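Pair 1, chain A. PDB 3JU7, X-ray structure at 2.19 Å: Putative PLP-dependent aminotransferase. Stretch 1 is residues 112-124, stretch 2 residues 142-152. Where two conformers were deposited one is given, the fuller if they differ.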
# COMPACT_ATOMS: atom_id res chain seq x y z
N TRP A 112 15.42 19.14 17.45
CA TRP A 112 15.48 18.63 16.08
C TRP A 112 14.14 18.58 15.38
O TRP A 112 13.96 17.82 14.43
CB TRP A 112 16.17 17.28 16.02
CG TRP A 112 17.42 17.23 16.82
CD1 TRP A 112 18.26 18.28 17.09
CD2 TRP A 112 17.99 16.09 17.46
NE1 TRP A 112 19.31 17.85 17.87
CE2 TRP A 112 19.16 16.51 18.11
CE3 TRP A 112 17.60 14.74 17.56
CZ2 TRP A 112 19.97 15.63 18.85
CZ3 TRP A 112 18.40 13.88 18.28
CH2 TRP A 112 19.57 14.33 18.92
N TYR A 113 13.20 19.37 15.86
CA TYR A 113 11.96 19.58 15.14
C TYR A 113 12.09 20.82 14.24
O TYR A 113 12.96 21.69 14.43
CB TYR A 113 10.77 19.76 16.08
CG TYR A 113 10.68 18.80 17.23
CD1 TYR A 113 10.74 17.43 17.02
CD2 TYR A 113 10.42 19.25 18.51
CE1 TYR A 113 10.61 16.54 18.08
CE2 TYR A 113 10.29 18.38 19.57
CZ TYR A 113 10.39 17.01 19.36
OH TYR A 113 10.23 16.14 20.43
N MSE A 114 11.17 20.91 13.28
CA MSE A 114 11.01 22.07 12.43
C MSE A 114 10.91 23.30 13.35
O MSE A 114 10.16 23.30 14.34
CB MSE A 114 9.79 21.86 11.50
CG MSE A 114 9.61 22.93 10.48
SE MSE A 114 8.58 22.41 8.98
CE MSE A 114 7.07 21.67 10.05
N ASP A 115 11.73 24.31 13.07
CA ASP A 115 11.74 25.54 13.85
C ASP A 115 10.51 26.39 13.52
O ASP A 115 10.39 26.91 12.42
CB ASP A 115 13.02 26.33 13.55
CG ASP A 115 13.03 27.72 14.19
OD1 ASP A 115 11.96 28.24 14.53
OD2 ASP A 115 14.13 28.30 14.32
N LYS A 116 9.61 26.54 14.49
CA LYS A 116 8.30 27.14 14.25
C LYS A 116 8.37 28.60 13.82
O LYS A 116 7.58 29.05 13.02
CB LYS A 116 7.36 26.91 15.47
CG LYS A 116 6.74 25.46 15.43
CD LYS A 116 6.07 24.97 16.73
CE LYS A 116 7.11 24.52 17.75
NZ LYS A 116 6.51 23.68 18.83
N THR A 117 9.38 29.32 14.30
CA THR A 117 9.59 30.68 13.89
C THR A 117 9.87 30.77 12.41
O THR A 117 9.29 31.58 11.70
CB THR A 117 10.78 31.27 14.63
OG1 THR A 117 10.46 31.32 16.01
CG2 THR A 117 11.09 32.66 14.17
N VAL A 118 10.76 29.90 11.94
CA VAL A 118 11.12 29.90 10.54
C VAL A 118 9.93 29.41 9.70
O VAL A 118 9.66 29.96 8.64
CB VAL A 118 12.42 29.09 10.32
CG1 VAL A 118 12.68 28.87 8.83
CG2 VAL A 118 13.62 29.81 11.04
N LEU A 119 9.17 28.44 10.22
CA LEU A 119 8.01 27.92 9.51
C LEU A 119 6.94 29.03 9.32
O LEU A 119 6.46 29.24 8.19
CB LEU A 119 7.43 26.70 10.26
CG LEU A 119 6.05 26.18 9.84
CD1 LEU A 119 5.94 25.80 8.36
CD2 LEU A 119 5.62 25.00 10.70
N TRP A 120 6.63 29.76 10.40
CA TRP A 120 5.65 30.87 10.39
C TRP A 120 6.03 31.96 9.40
O TRP A 120 5.22 32.46 8.62
CB TRP A 120 5.56 31.51 11.78
CG TRP A 120 4.38 31.14 12.61
CD1 TRP A 120 3.46 32.00 13.16
CD2 TRP A 120 3.97 29.82 12.99
NE1 TRP A 120 2.52 31.30 13.87
CE2 TRP A 120 2.80 29.96 13.78
CE3 TRP A 120 4.46 28.54 12.74
CZ2 TRP A 120 2.13 28.86 14.32
CZ3 TRP A 120 3.80 27.46 13.28
CH2 TRP A 120 2.65 27.62 14.05
N ASP A 121 7.30 32.36 9.43
CA ASP A 121 7.70 33.41 8.53
C ASP A 121 7.48 32.93 7.13
O ASP A 121 6.99 33.68 6.28
CB ASP A 121 9.16 33.82 8.76
CG ASP A 121 9.36 34.60 10.06
OD1 ASP A 121 8.38 34.98 10.74
OD2 ASP A 121 10.53 34.84 10.42
N LYS A 122 7.79 31.67 6.89
CA LYS A 122 7.65 31.12 5.54
C LYS A 122 6.18 30.98 5.12
O LYS A 122 5.82 31.24 3.97
CB LYS A 122 8.40 29.79 5.41
CG LYS A 122 8.47 29.22 3.99
CD LYS A 122 9.08 30.20 2.97
CE LYS A 122 10.51 30.41 3.24
NZ LYS A 122 11.15 31.37 2.26
N ILE A 123 5.31 30.57 6.04
CA ILE A 123 3.88 30.55 5.74
C ILE A 123 3.43 31.96 5.35
O ILE A 123 2.73 32.16 4.33
CB ILE A 123 3.07 30.06 6.91
CG1 ILE A 123 3.32 28.56 7.10
CG2 ILE A 123 1.58 30.34 6.65
CD1 ILE A 123 2.72 27.98 8.37
N GLU A 124 3.87 32.95 6.11
CA GLU A 124 3.52 34.35 5.84
C GLU A 124 4.02 34.86 4.50
O GLU A 124 3.37 35.69 3.85
CB GLU A 124 4.03 35.28 6.94
CG GLU A 124 3.35 36.64 6.92
CD GLU A 124 4.03 37.64 7.80
OE1 GLU A 124 4.60 37.24 8.85
OE2 GLU A 124 4.00 38.84 7.45
N TRP A 142 8.21 13.71 21.81
CA TRP A 142 7.07 14.52 22.13
C TRP A 142 7.21 15.92 21.58
O TRP A 142 7.58 16.84 22.30
CB TRP A 142 6.90 14.53 23.62
CG TRP A 142 5.59 14.98 24.07
CD1 TRP A 142 5.24 16.24 24.43
CD2 TRP A 142 4.45 14.14 24.29
NE1 TRP A 142 3.94 16.25 24.85
CE2 TRP A 142 3.43 14.98 24.77
CE3 TRP A 142 4.20 12.77 24.13
CZ2 TRP A 142 2.15 14.50 25.07
CZ3 TRP A 142 2.95 12.29 24.43
CH2 TRP A 142 1.92 13.16 24.89
N MSE A 143 6.93 16.06 20.29
CA MSE A 143 6.88 17.37 19.62
C MSE A 143 5.53 17.96 19.92
O MSE A 143 4.50 17.47 19.45
CB MSE A 143 7.06 17.22 18.13
CG MSE A 143 6.99 18.52 17.37
SE MSE A 143 7.16 18.19 15.49
CE MSE A 143 5.40 17.39 15.12
N ASN A 144 5.52 19.02 20.71
CA ASN A 144 4.29 19.62 21.16
C ASN A 144 3.51 20.15 19.97
O ASN A 144 4.10 20.72 19.07
CB ASN A 144 4.58 20.76 22.13
CG ASN A 144 3.38 21.10 22.97
OD1 ASN A 144 2.44 21.80 22.52
ND2 ASN A 144 3.37 20.58 24.22
N LEU A 145 2.18 19.99 20.00
CA LEU A 145 1.33 20.31 18.84
C LEU A 145 0.46 21.56 18.99
O LEU A 145 -0.35 21.83 18.10
CB LEU A 145 0.44 19.10 18.48
CG LEU A 145 1.21 17.86 18.04
CD1 LEU A 145 0.27 16.70 17.82
CD2 LEU A 145 2.00 18.17 16.78
N GLU A 146 0.61 22.31 20.09
CA GLU A 146 -0.13 23.56 20.31
C GLU A 146 -0.09 24.52 19.10
O GLU A 146 -1.10 25.00 18.68
CB GLU A 146 0.40 24.30 21.55
N GLU A 147 1.09 24.77 18.56
CA GLU A 147 1.24 25.75 17.49
C GLU A 147 0.69 25.20 16.18
O GLU A 147 0.21 25.96 15.34
CB GLU A 147 2.71 26.16 17.32
CG GLU A 147 3.45 26.63 18.63
CD GLU A 147 3.03 28.02 19.12
OE1 GLU A 147 1.83 28.19 19.48
OE2 GLU A 147 3.89 28.93 19.16
N TYR A 148 0.76 23.88 16.01
CA TYR A 148 0.23 23.22 14.81
C TYR A 148 -1.29 23.22 14.84
O TYR A 148 -1.96 23.37 13.79
CB TYR A 148 0.82 21.80 14.66
CG TYR A 148 2.30 21.88 14.26
CD1 TYR A 148 2.67 22.29 12.98
CD2 TYR A 148 3.30 21.59 15.16
CE1 TYR A 148 4.03 22.40 12.62
CE2 TYR A 148 4.66 21.70 14.81
CZ TYR A 148 5.01 22.09 13.56
OH TYR A 148 6.33 22.22 13.25
N GLU A 149 -1.82 23.08 16.04
CA GLU A 149 -3.25 23.18 16.23
C GLU A 149 -3.66 24.61 15.86
O GLU A 149 -4.73 24.83 15.27
CB GLU A 149 -3.61 22.83 17.68
CG GLU A 149 -5.06 22.94 18.01
CD GLU A 149 -5.90 21.76 17.52
OE1 GLU A 149 -5.35 20.72 17.10
OE2 GLU A 149 -7.14 21.88 17.59
N GLU A 150 -2.76 25.56 16.13
CA GLU A 150 -3.06 26.95 15.85
C GLU A 150 -3.16 27.19 14.36
O GLU A 150 -4.07 27.92 13.89
CB GLU A 150 -2.02 27.90 16.47
CG GLU A 150 -2.53 29.30 16.66
CD GLU A 150 -3.77 29.33 17.58
OE1 GLU A 150 -3.73 28.69 18.67
OE2 GLU A 150 -4.77 29.99 17.20
N LEU A 151 -2.24 26.56 13.62
CA LEU A 151 -2.22 26.61 12.15
C LEU A 151 -3.51 26.05 11.60
O LEU A 151 -4.11 26.63 10.68
CB LEU A 151 -1.01 25.86 11.56
CG LEU A 151 0.36 26.54 11.58
CD1 LEU A 151 1.43 25.62 10.95
CD2 LEU A 151 0.32 27.93 10.87
N GLU A 152 -3.95 24.93 12.15
CA GLU A 152 -5.21 24.34 11.70
C GLU A 152 -6.34 25.34 11.91
O GLU A 152 -7.10 25.61 11.01
CB GLU A 152 -5.50 23.02 12.43
CG GLU A 152 -4.82 21.78 11.83
CD GLU A 152 -5.62 21.14 10.72
OE1 GLU A 152 -6.85 21.32 10.71
OE2 GLU A 152 -5.03 20.44 9.85

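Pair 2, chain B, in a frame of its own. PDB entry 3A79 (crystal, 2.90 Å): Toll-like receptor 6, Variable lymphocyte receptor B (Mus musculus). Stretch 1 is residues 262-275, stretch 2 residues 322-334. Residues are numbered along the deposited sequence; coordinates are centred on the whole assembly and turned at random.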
# COMPACT_ATOMS: atom_id res chain seq x y z
N THR B 262 -5.97 19.62 21.40
CA THR B 262 -4.52 19.72 21.32
C THR B 262 -3.85 18.38 21.60
O THR B 262 -4.45 17.49 22.18
CB THR B 262 -4.00 20.73 22.36
OG1 THR B 262 -4.32 22.05 21.92
CG2 THR B 262 -2.50 20.64 22.50
N TRP B 263 -2.59 18.24 21.19
CA TRP B 263 -1.82 17.09 21.63
C TRP B 263 -1.48 17.25 23.12
O TRP B 263 -1.67 16.31 23.89
CB TRP B 263 -0.56 16.86 20.78
CG TRP B 263 0.16 15.60 21.20
CD1 TRP B 263 1.45 15.50 21.65
CD2 TRP B 263 -0.40 14.28 21.26
NE1 TRP B 263 1.73 14.19 21.98
CE2 TRP B 263 0.62 13.42 21.74
CE3 TRP B 263 -1.66 13.74 20.96
CZ2 TRP B 263 0.42 12.05 21.90
CZ3 TRP B 263 -1.85 12.37 21.13
CH2 TRP B 263 -0.82 11.55 21.59
N LYS B 264 -0.99 18.43 23.51
CA LYS B 264 -0.72 18.73 24.92
C LYS B 264 -1.88 18.28 25.81
O LYS B 264 -1.69 17.65 26.85
CB LYS B 264 -0.47 20.24 25.11
CG LYS B 264 0.03 20.67 26.49
CD LYS B 264 0.46 22.15 26.47
CE LYS B 264 1.66 22.44 27.40
NZ LYS B 264 1.31 23.04 28.74
N CYS B 265 -3.10 18.60 25.37
CA CYS B 265 -4.29 18.32 26.14
C CYS B 265 -4.64 16.83 26.11
O CYS B 265 -5.27 16.32 27.03
CB CYS B 265 -5.48 19.17 25.65
SG CYS B 265 -6.96 19.05 26.71
N SER B 266 -4.23 16.14 25.06
CA SER B 266 -4.52 14.72 24.97
C SER B 266 -3.65 13.94 25.94
O SER B 266 -4.12 13.04 26.64
CB SER B 266 -4.35 14.21 23.54
OG SER B 266 -5.41 14.70 22.71
N VAL B 267 -2.38 14.32 26.00
CA VAL B 267 -1.44 13.74 26.95
C VAL B 267 -1.85 14.05 28.41
O VAL B 267 -1.60 13.26 29.33
CB VAL B 267 -0.01 14.23 26.65
CG1 VAL B 267 1.00 13.49 27.51
CG2 VAL B 267 0.29 14.01 25.19
N LYS B 268 -2.50 15.19 28.61
CA LYS B 268 -3.11 15.49 29.89
C LYS B 268 -4.32 14.59 30.16
O LYS B 268 -4.43 13.96 31.21
CB LYS B 268 -3.51 16.97 29.96
CG LYS B 268 -2.33 17.90 30.02
CD LYS B 268 -2.75 19.35 30.16
CE LYS B 268 -1.55 20.23 30.48
NZ LYS B 268 -1.86 21.68 30.40
N LEU B 269 -5.24 14.53 29.21
CA LEU B 269 -6.40 13.65 29.33
C LEU B 269 -6.02 12.23 29.75
O LEU B 269 -6.60 11.69 30.68
CB LEU B 269 -7.19 13.64 28.01
CG LEU B 269 -8.16 14.79 27.78
CD1 LEU B 269 -9.35 14.24 27.08
CD2 LEU B 269 -8.61 15.37 29.10
N PHE B 270 -5.04 11.63 29.07
CA PHE B 270 -4.56 10.30 29.46
C PHE B 270 -4.08 10.29 30.91
O PHE B 270 -4.50 9.44 31.69
CB PHE B 270 -3.42 9.80 28.55
CG PHE B 270 -3.83 9.58 27.12
CD1 PHE B 270 -3.11 10.14 26.07
CD2 PHE B 270 -4.95 8.83 26.82
CE1 PHE B 270 -3.49 9.95 24.75
CE2 PHE B 270 -5.35 8.64 25.49
CZ PHE B 270 -4.61 9.21 24.46
N GLN B 271 -3.21 11.24 31.26
CA GLN B 271 -2.63 11.31 32.61
C GLN B 271 -3.70 11.47 33.69
O GLN B 271 -3.57 10.95 34.79
CB GLN B 271 -1.64 12.46 32.72
CG GLN B 271 -0.39 12.30 31.89
CD GLN B 271 0.61 11.38 32.52
OE1 GLN B 271 1.33 11.77 33.44
NE2 GLN B 271 0.69 10.15 32.03
N PHE B 272 -4.75 12.22 33.36
CA PHE B 272 -5.87 12.45 34.27
C PHE B 272 -6.57 11.14 34.60
O PHE B 272 -7.04 10.93 35.71
CB PHE B 272 -6.87 13.42 33.63
CG PHE B 272 -8.21 13.44 34.30
CD1 PHE B 272 -8.46 14.28 35.38
CD2 PHE B 272 -9.23 12.61 33.85
CE1 PHE B 272 -9.69 14.30 36.00
CE2 PHE B 272 -10.47 12.62 34.46
CZ PHE B 272 -10.70 13.47 35.54
N PHE B 273 -6.61 10.25 33.61
CA PHE B 273 -7.34 9.01 33.75
C PHE B 273 -6.54 7.95 34.48
O PHE B 273 -7.10 7.10 35.16
CB PHE B 273 -7.73 8.49 32.37
CG PHE B 273 -8.96 9.13 31.81
CD1 PHE B 273 -8.91 9.85 30.63
CD2 PHE B 273 -10.18 9.00 32.45
CE1 PHE B 273 -10.04 10.44 30.10
CE2 PHE B 273 -11.31 9.59 31.93
CZ PHE B 273 -11.24 10.31 30.76
N TRP B 274 -5.22 8.00 34.33
CA TRP B 274 -4.38 6.88 34.74
C TRP B 274 -4.54 6.49 36.22
O TRP B 274 -4.63 5.31 36.56
CB TRP B 274 -2.92 7.18 34.38
CG TRP B 274 -2.26 6.09 33.60
CD1 TRP B 274 -1.34 5.20 34.05
CD2 TRP B 274 -2.47 5.77 32.22
NE1 TRP B 274 -0.96 4.35 33.05
CE2 TRP B 274 -1.65 4.68 31.91
CE3 TRP B 274 -3.28 6.31 31.22
CZ2 TRP B 274 -1.61 4.11 30.64
CZ3 TRP B 274 -3.24 5.75 29.96
CH2 TRP B 274 -2.41 4.66 29.68
N PRO B 275 -4.60 7.49 37.11
CA PRO B 275 -4.76 7.19 38.53
C PRO B 275 -6.18 6.74 38.88
O PRO B 275 -6.40 6.07 39.89
CB PRO B 275 -4.47 8.54 39.20
CG PRO B 275 -3.85 9.40 38.14
CD PRO B 275 -4.45 8.94 36.88
N GLU B 322 8.42 10.77 17.47
CA GLU B 322 8.66 10.23 18.81
C GLU B 322 7.66 10.82 19.79
O GLU B 322 6.98 10.10 20.52
CB GLU B 322 10.09 10.52 19.27
CG GLU B 322 11.13 9.54 18.77
CD GLU B 322 12.45 10.21 18.38
OE1 GLU B 322 13.52 9.62 18.66
OE2 GLU B 322 12.41 11.32 17.79
N ALA B 323 7.55 12.15 19.76
CA ALA B 323 6.72 12.92 20.69
C ALA B 323 5.29 12.42 20.75
O ALA B 323 4.62 12.57 21.77
CB ALA B 323 6.74 14.39 20.33
N LEU B 324 4.84 11.84 19.64
CA LEU B 324 3.49 11.33 19.53
C LEU B 324 3.45 9.84 19.84
O LEU B 324 2.67 9.42 20.69
CB LEU B 324 2.92 11.63 18.13
CG LEU B 324 1.66 10.88 17.66
CD1 LEU B 324 0.40 11.39 18.34
CD2 LEU B 324 1.52 10.99 16.17
N TYR B 325 4.29 9.04 19.18
CA TYR B 325 4.19 7.58 19.32
C TYR B 325 4.64 7.04 20.69
O TYR B 325 4.16 6.00 21.15
CB TYR B 325 4.92 6.84 18.19
CG TYR B 325 4.37 7.09 16.81
CD1 TYR B 325 5.22 7.27 15.73
CD2 TYR B 325 3.00 7.17 16.58
CE1 TYR B 325 4.73 7.52 14.46
CE2 TYR B 325 2.50 7.41 15.31
CZ TYR B 325 3.37 7.58 14.25
OH TYR B 325 2.89 7.84 12.98
N SER B 326 5.57 7.72 21.34
CA SER B 326 6.07 7.20 22.61
C SER B 326 5.00 7.27 23.71
O SER B 326 4.90 6.38 24.55
CB SER B 326 7.35 7.93 23.02
OG SER B 326 7.08 9.30 23.16
N VAL B 327 4.18 8.32 23.67
CA VAL B 327 3.05 8.48 24.58
C VAL B 327 2.17 7.23 24.65
O VAL B 327 1.56 6.96 25.68
CB VAL B 327 2.21 9.70 24.18
CG1 VAL B 327 0.84 9.67 24.84
CG2 VAL B 327 2.96 10.98 24.51
N PHE B 328 2.09 6.47 23.56
CA PHE B 328 1.38 5.19 23.55
C PHE B 328 2.31 4.01 23.81
O PHE B 328 1.96 3.08 24.52
CB PHE B 328 0.67 4.95 22.21
CG PHE B 328 -0.31 6.01 21.85
CD1 PHE B 328 0.00 6.97 20.91
CD2 PHE B 328 -1.55 6.04 22.46
CE1 PHE B 328 -0.91 7.95 20.58
CE2 PHE B 328 -2.47 7.02 22.13
CZ PHE B 328 -2.14 7.98 21.19
N ALA B 329 3.50 4.03 23.21
CA ALA B 329 4.38 2.87 23.28
C ALA B 329 4.74 2.55 24.73
O ALA B 329 4.75 1.38 25.13
CB ALA B 329 5.61 3.10 22.45
N GLU B 330 5.02 3.59 25.50
CA GLU B 330 5.39 3.45 26.91
C GLU B 330 4.20 3.27 27.86
O GLU B 330 4.33 3.53 29.06
CB GLU B 330 6.22 4.66 27.39
CG GLU B 330 7.26 5.19 26.42
CD GLU B 330 8.22 6.17 27.09
OE1 GLU B 330 8.59 7.21 26.48
OE2 GLU B 330 8.62 5.89 28.24
N MET B 331 3.04 2.86 27.36
CA MET B 331 1.87 2.65 28.22
C MET B 331 1.94 1.28 28.88
O MET B 331 2.37 0.31 28.26
CB MET B 331 0.55 2.78 27.45
CG MET B 331 0.18 4.20 27.08
SD MET B 331 -1.39 4.35 26.20
CE MET B 331 -1.69 6.09 26.50
N ASN B 332 1.53 1.23 30.14
CA ASN B 332 1.61 -0.00 30.93
C ASN B 332 0.26 -0.67 31.14
O ASN B 332 -0.11 -1.03 32.26
CB ASN B 332 2.31 0.23 32.27
CG ASN B 332 1.57 1.22 33.15
OD1 ASN B 332 0.75 2.01 32.68
ND2 ASN B 332 1.86 1.19 34.45
N ILE B 333 -0.47 -0.84 30.05
CA ILE B 333 -1.75 -1.53 30.06
C ILE B 333 -1.61 -2.85 29.29
O ILE B 333 -0.59 -3.08 28.66
CB ILE B 333 -2.83 -0.65 29.44
CG1 ILE B 333 -2.42 -0.25 28.03
CG2 ILE B 333 -3.05 0.58 30.30
CD1 ILE B 333 -3.05 1.05 27.55
N LYS B 334 -2.62 -3.71 29.36
CA LYS B 334 -2.59 -4.99 28.66
C LYS B 334 -3.04 -4.91 27.20
O LYS B 334 -2.53 -5.63 26.35
CB LYS B 334 -3.40 -6.07 29.41
CG LYS B 334 -2.58 -6.76 30.50
CD LYS B 334 -3.39 -7.77 31.31
CE LYS B 334 -2.73 -7.99 32.68
NZ LYS B 334 -3.65 -8.59 33.71

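Two indole-to-oxygen hydrogen bonds join the stretches of pair 2, whereas no clear hydrogen bond crosses pair 1, which is held by apolar and aromatic packing. In pair 2, Trp B274 NE1 donates to Asn B332 OD1 at 2.9 Å, and Trp B263 NE1 donates to Ala B323 O at 3.3 Å, a weak bond. The backbone frame is nevertheless shared: two helices run nearly parallel, their axes at 12° and 12.1 Å apart at closest approach in pair 1, and at 11° and 11.6 Å in pair 2, and 14 central residues superpose with an RMSD of 0.8 Å. Across this spacing the two pairs set different side chains against each other.

Tyr A148 and Phe B328 coincide best (CA atoms 0.4 Å apart); both point CA-to-CB sideways, yet their rings reach the partner helix. There Leu A119 matches Phe B270. In pair 1 an aliphatic branch meets the ring, Leu A119 CD2 lying 3.6 Å from Tyr A148 CE1; in pair 2 two rings meet obliquely, with Phe B270 CZ 3.8 Å from Phe B328 CE2 and planes at 72°.

Leu A151 and Met B331 also match, and each places a methyl over an aromatic face, but the ring comes from a different position. Leu A151 CD2 sits 4.1 Å from the centroid of the six-membered ring of Trp A120, whereas Met B331 CE sits 4.2 Å from the ring centroid of Phe B270. Trp A120 superposes on Gln B271, which makes no contact with stretch 2. One turn on from the Leu A119 and Phe B270 position, Ile A123 matches Trp B274: Ile A123 CD1 touches Leu A151 CD2 at 3.5 Å, while Trp B274 CH2 approaches Met B331 CE at 3.6 Å.

Lys A116 and Glu A147 fall on Val B267 and Val B327. The two valines meet through CG2 atoms 4.1 Å apart; in pair 1 the long chains pack by their aliphatic parts, Lys A116 CD lying 3.6 Å from Glu A147 CB.

Each pair also has an aromatic anchor without a superposed counterpart. Tyr A113 receives Met A143 CB over its ring face, 3.5 Å from the centroid, in the loops before the helices. Trp B263 inserts as a knob among Ala B323, Leu B324, Val B327 and Phe B328, with Leu B324 CD1 3.6 Å from the centroid of its six-membered ring. Pair 1 buries 596 Å² in all, pair 2 467 Å².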